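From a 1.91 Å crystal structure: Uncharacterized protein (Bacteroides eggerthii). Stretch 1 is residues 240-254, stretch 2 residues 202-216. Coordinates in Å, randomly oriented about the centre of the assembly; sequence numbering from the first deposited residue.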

# COMPACT_ATOMS: atom_id res chain seq x y z
N GLY A 240 1.75 -30.16 20.32
CA GLY A 240 2.04 -28.75 20.66
C GLY A 240 0.99 -27.73 20.23
O GLY A 240 1.07 -26.55 20.58
N ALA A 241 -0.02 -28.14 19.47
CA ALA A 241 -1.02 -27.17 19.02
C ALA A 241 -1.86 -26.74 20.21
O ALA A 241 -2.03 -27.50 21.14
CB ALA A 241 -1.93 -27.74 17.92
N GLY A 242 -2.40 -25.53 20.15
CA GLY A 242 -3.33 -25.04 21.15
C GLY A 242 -4.77 -25.46 20.89
O GLY A 242 -5.07 -26.35 20.06
N ASN A 243 -5.67 -24.79 21.58
CA ASN A 243 -7.08 -25.19 21.62
C ASN A 243 -7.91 -24.76 20.46
O ASN A 243 -8.64 -25.58 19.88
CB ASN A 243 -7.73 -24.69 22.92
CG ASN A 243 -7.26 -25.48 24.10
OD1 ASN A 243 -7.20 -26.71 24.04
ND2 ASN A 243 -6.89 -24.80 25.19
N ARG A 244 -7.83 -23.47 20.15
CA ARG A 244 -8.72 -22.87 19.17
C ARG A 244 -7.97 -22.18 18.04
O ARG A 244 -7.12 -21.34 18.31
CB ARG A 244 -9.66 -21.92 19.91
CG ARG A 244 -10.41 -20.95 19.01
CD ARG A 244 -11.52 -20.26 19.81
NE ARG A 244 -11.94 -19.03 19.16
CZ ARG A 244 -13.16 -18.48 19.29
NH1 ARG A 244 -14.09 -19.01 20.08
NH2 ARG A 244 -13.43 -17.35 18.68
N HIS A 245 -8.29 -22.53 16.77
CA HIS A 245 -7.65 -21.95 15.56
C HIS A 245 -8.66 -21.45 14.57
O HIS A 245 -9.77 -21.96 14.51
CB HIS A 245 -6.81 -23.00 14.89
CG HIS A 245 -5.73 -23.52 15.77
ND1 HIS A 245 -5.93 -24.57 16.65
CD2 HIS A 245 -4.45 -23.10 15.94
CE1 HIS A 245 -4.80 -24.79 17.29
NE2 HIS A 245 -3.89 -23.90 16.90
N GLY A 246 -8.28 -20.44 13.81
CA GLY A 246 -9.16 -19.87 12.80
C GLY A 246 -9.66 -18.49 13.10
O GLY A 246 -10.41 -17.94 12.31
N ASP A 247 -9.30 -17.92 14.25
CA ASP A 247 -9.69 -16.54 14.51
C ASP A 247 -9.02 -15.55 13.55
O ASP A 247 -9.58 -14.53 13.28
CB ASP A 247 -9.29 -16.12 15.93
CG ASP A 247 -10.25 -16.67 16.97
OD1 ASP A 247 -11.44 -16.27 16.91
OD2 ASP A 247 -9.82 -17.44 17.84
N ASN A 248 -7.80 -15.88 13.13
CA ASN A 248 -6.95 -15.09 12.24
C ASN A 248 -6.40 -16.05 11.20
O ASN A 248 -6.45 -17.25 11.39
CB ASN A 248 -5.82 -14.35 12.99
CG ASN A 248 -4.89 -15.28 13.74
OD1 ASN A 248 -4.09 -16.00 13.11
ND2 ASN A 248 -4.96 -15.26 15.09
N ALA A 249 -5.99 -15.52 10.06
CA ALA A 249 -5.33 -16.29 9.04
C ALA A 249 -4.46 -15.38 8.21
O ALA A 249 -4.84 -14.25 7.90
CB ALA A 249 -6.32 -17.01 8.18
N SER A 250 -3.26 -15.86 7.89
CA SER A 250 -2.39 -15.15 6.91
C SER A 250 -2.06 -16.10 5.76
O SER A 250 -1.26 -17.01 5.90
CB SER A 250 -1.16 -14.59 7.57
OG SER A 250 -1.45 -13.94 8.78
N TYR A 251 -2.82 -15.95 4.68
CA TYR A 251 -2.64 -16.75 3.49
C TYR A 251 -1.50 -16.14 2.66
O TYR A 251 -1.62 -15.01 2.21
CB TYR A 251 -3.93 -16.77 2.69
CG TYR A 251 -5.10 -17.48 3.33
CD1 TYR A 251 -5.95 -16.83 4.30
CD2 TYR A 251 -5.45 -18.77 2.90
CE1 TYR A 251 -7.05 -17.55 4.84
CE2 TYR A 251 -6.54 -19.46 3.44
CZ TYR A 251 -7.35 -18.87 4.37
OH TYR A 251 -8.43 -19.63 4.85
N ASN A 252 -0.42 -16.90 2.50
CA ASN A 252 0.75 -16.51 1.71
C ASN A 252 0.90 -17.52 0.55
O ASN A 252 1.49 -18.54 0.72
CB ASN A 252 2.00 -16.54 2.60
CG ASN A 252 1.96 -15.48 3.67
OD1 ASN A 252 2.29 -14.32 3.40
ND2 ASN A 252 1.50 -15.84 4.85
N ILE A 253 0.29 -17.26 -0.58
CA ILE A 253 0.30 -18.21 -1.67
C ILE A 253 0.75 -17.43 -2.90
O ILE A 253 0.14 -16.43 -3.27
CB ILE A 253 -1.06 -18.86 -1.86
CG1 ILE A 253 -1.52 -19.56 -0.59
CG2 ILE A 253 -1.04 -19.77 -3.07
CD1 ILE A 253 -2.99 -19.99 -0.64
N ASP A 254 1.82 -17.90 -3.52
CA ASP A 254 2.46 -17.22 -4.65
C ASP A 254 1.75 -17.54 -5.97
O ASP A 254 0.73 -18.22 -5.99
CB ASP A 254 3.97 -17.52 -4.68
CG ASP A 254 4.32 -18.93 -5.10
OD1 ASP A 254 3.52 -19.67 -5.72
OD2 ASP A 254 5.46 -19.30 -4.79
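Stretch 2 202-216: VYLSSLSGGKVSPFK

The contact is pinned at one point by backbone and allowed to spread by side chains. H245 and S208 form a single antiparallel bridge, each using both its polar backbone atoms: S208 N donates to H245 O at 2.8 Å, and H245 N donates to S208 O at 3.0 Å. Around this pair the chains run in opposite directions, N243 beside G210, R244 beside G209, G246 beside L207, with paired CA atoms 4.4 to 4.8 Å apart, against 5.2 Å between H245 CA and S208 CA.

A second polar point lies where S205 OG and Y251 OH share a hydrogen bond of 2.9 Å. By here the backbones have parted: strand 202-207, extended throughout, crosses strand 250-253 at 143°, with the axes 10.0 Å apart at closest, and side chains occupy the gap. Two waters join the stretches nearer the bridge. One bonds S205 OG, S206 O and G246 O; another links S208 OG, N243 O and H245 ND1.

Beyond the bridge, stretch 2 folds into a type I turn from G210 to S213. K211, within it, extends its side chain back to stretch 1, where NZ lies 2.6 Å from A241 O and makes a weak hydrogen bond to G242 O at 3.1 Å.

Packing does not simply follow the backbone register. R244 is held by a salt bridge to D247, NH2 to OD1 at 2.9 Å, and L207 CD2 lies over one face of its guanidinium, 3.6 Å from R244 CZ. H245 CB covers a face of the F215 ring, 3.8 Å from F215 CZ. G246 is glycine for two reasons: at phi 111° a CB would jam against the carbonyl O of H245, and it would also point toward stretch 2, clashing with S206 O and L207 CA. Farther out, Y251 CE2 meets Y203 CB at 3.6 Å, the two rings oblique, while I253 CD1 sits over the Y203 ring, 3.5 Å from Y203 CZ.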

# COMPACT_ATOMS: atom_id res chain seq x y z
N VAL A 202 -10.83 -18.32 -4.50
CA VAL A 202 -11.28 -18.03 -3.16
C VAL A 202 -10.86 -19.17 -2.22
O VAL A 202 -10.96 -20.36 -2.55
CB VAL A 202 -12.80 -17.85 -3.10
CG1 VAL A 202 -13.22 -17.56 -1.66
CG2 VAL A 202 -13.20 -16.75 -4.07
N TYR A 203 -10.34 -18.76 -1.06
CA TYR A 203 -10.06 -19.65 0.03
C TYR A 203 -10.87 -19.22 1.23
O TYR A 203 -10.89 -18.04 1.54
CB TYR A 203 -8.61 -19.54 0.44
CG TYR A 203 -7.62 -20.05 -0.59
CD1 TYR A 203 -7.23 -19.25 -1.68
CD2 TYR A 203 -7.11 -21.32 -0.49
CE1 TYR A 203 -6.34 -19.75 -2.65
CE2 TYR A 203 -6.21 -21.79 -1.42
CZ TYR A 203 -5.83 -20.99 -2.49
OH TYR A 203 -4.99 -21.48 -3.46
N LEU A 204 -11.49 -20.17 1.93
CA LEU A 204 -12.09 -19.91 3.23
C LEU A 204 -11.62 -20.95 4.23
O LEU A 204 -11.37 -22.07 3.88
CB LEU A 204 -13.62 -19.94 3.16
CG LEU A 204 -14.44 -18.95 2.31
CD1 LEU A 204 -15.91 -19.18 2.56
CD2 LEU A 204 -14.07 -17.52 2.59
N SER A 205 -11.60 -20.57 5.52
CA SER A 205 -11.28 -21.50 6.57
C SER A 205 -12.32 -21.42 7.69
O SER A 205 -12.84 -20.33 7.98
CB SER A 205 -9.88 -21.23 7.11
OG SER A 205 -9.66 -19.83 7.42
N SER A 206 -12.57 -22.56 8.33
CA SER A 206 -13.49 -22.63 9.46
C SER A 206 -12.82 -22.06 10.72
O SER A 206 -11.61 -21.72 10.69
CB SER A 206 -13.95 -24.08 9.68
OG SER A 206 -12.96 -24.92 10.24
N LEU A 207 -13.60 -21.97 11.78
CA LEU A 207 -13.14 -21.68 13.13
C LEU A 207 -13.27 -23.00 13.89
O LEU A 207 -14.38 -23.55 14.01
CB LEU A 207 -13.93 -20.56 13.84
CG LEU A 207 -13.39 -20.39 15.30
CD1 LEU A 207 -12.32 -19.38 15.22
CD2 LEU A 207 -14.47 -19.91 16.24
N SER A 208 -12.12 -23.53 14.35
CA SER A 208 -12.06 -24.74 15.14
C SER A 208 -12.01 -24.33 16.61
O SER A 208 -10.99 -23.81 17.07
CB SER A 208 -10.77 -25.55 14.81
OG SER A 208 -10.59 -26.66 15.70
N GLY A 209 -13.06 -24.63 17.37
CA GLY A 209 -13.14 -24.28 18.79
C GLY A 209 -12.51 -25.24 19.80
O GLY A 209 -12.57 -24.99 20.98
N GLY A 210 -11.90 -26.33 19.35
CA GLY A 210 -11.24 -27.26 20.28
C GLY A 210 -10.55 -28.29 19.45
O GLY A 210 -10.66 -28.27 18.23
N LYS A 211 -9.91 -29.24 20.11
CA LYS A 211 -9.11 -30.29 19.47
C LYS A 211 -9.89 -31.15 18.50
O LYS A 211 -9.32 -31.69 17.55
CB LYS A 211 -8.49 -31.25 20.52
CG LYS A 211 -7.61 -30.61 21.61
CD LYS A 211 -6.48 -29.76 21.03
CE LYS A 211 -5.41 -29.48 22.07
NZ LYS A 211 -4.19 -29.00 21.40
N VAL A 212 -11.17 -31.33 18.81
CA VAL A 212 -12.05 -32.20 18.08
C VAL A 212 -12.88 -31.44 17.00
O VAL A 212 -13.44 -32.06 16.06
CB VAL A 212 -12.94 -32.94 19.13
CG1 VAL A 212 -13.71 -31.93 20.00
CG2 VAL A 212 -13.84 -33.92 18.43
N SER A 213 -12.86 -30.11 17.03
CA SER A 213 -13.63 -29.31 16.07
C SER A 213 -12.92 -29.28 14.68
O SER A 213 -11.77 -28.85 14.62
CB SER A 213 -13.76 -27.90 16.63
OG SER A 213 -14.50 -27.09 15.77
N PRO A 214 -13.60 -29.68 13.59
CA PRO A 214 -12.95 -29.67 12.28
C PRO A 214 -12.37 -28.29 11.90
O PRO A 214 -13.03 -27.26 12.04
CB PRO A 214 -14.06 -30.07 11.32
CG PRO A 214 -15.03 -30.87 12.15
CD PRO A 214 -15.00 -30.18 13.49
N PHE A 215 -11.11 -28.30 11.49
CA PHE A 215 -10.44 -27.14 10.99
C PHE A 215 -10.25 -27.30 9.49
O PHE A 215 -9.32 -27.92 9.06
CB PHE A 215 -9.14 -26.92 11.77
CG PHE A 215 -8.45 -25.59 11.48
CD1 PHE A 215 -9.17 -24.40 11.37
CD2 PHE A 215 -7.05 -25.51 11.52
CE1 PHE A 215 -8.54 -23.19 11.15
CE2 PHE A 215 -6.41 -24.29 11.31
CZ PHE A 215 -7.15 -23.13 11.15
N LYS A 216 -11.19 -26.74 8.74
CA LYS A 216 -11.33 -27.02 7.33
C LYS A 216 -10.96 -25.82 6.52
O LYS A 216 -11.11 -24.68 6.99
CB LYS A 216 -12.77 -27.47 7.06
CG LYS A 216 -13.14 -28.73 7.83
CD LYS A 216 -14.58 -29.17 7.61
CE LYS A 216 -14.73 -29.79 6.25
NZ LYS A 216 -16.15 -30.09 6.01
O HOH W 1 -10.80 -19.15 9.76
O HOH W 2 -8.37 -25.91 17.17
O HOH W 3 -3.91 -27.42 24.01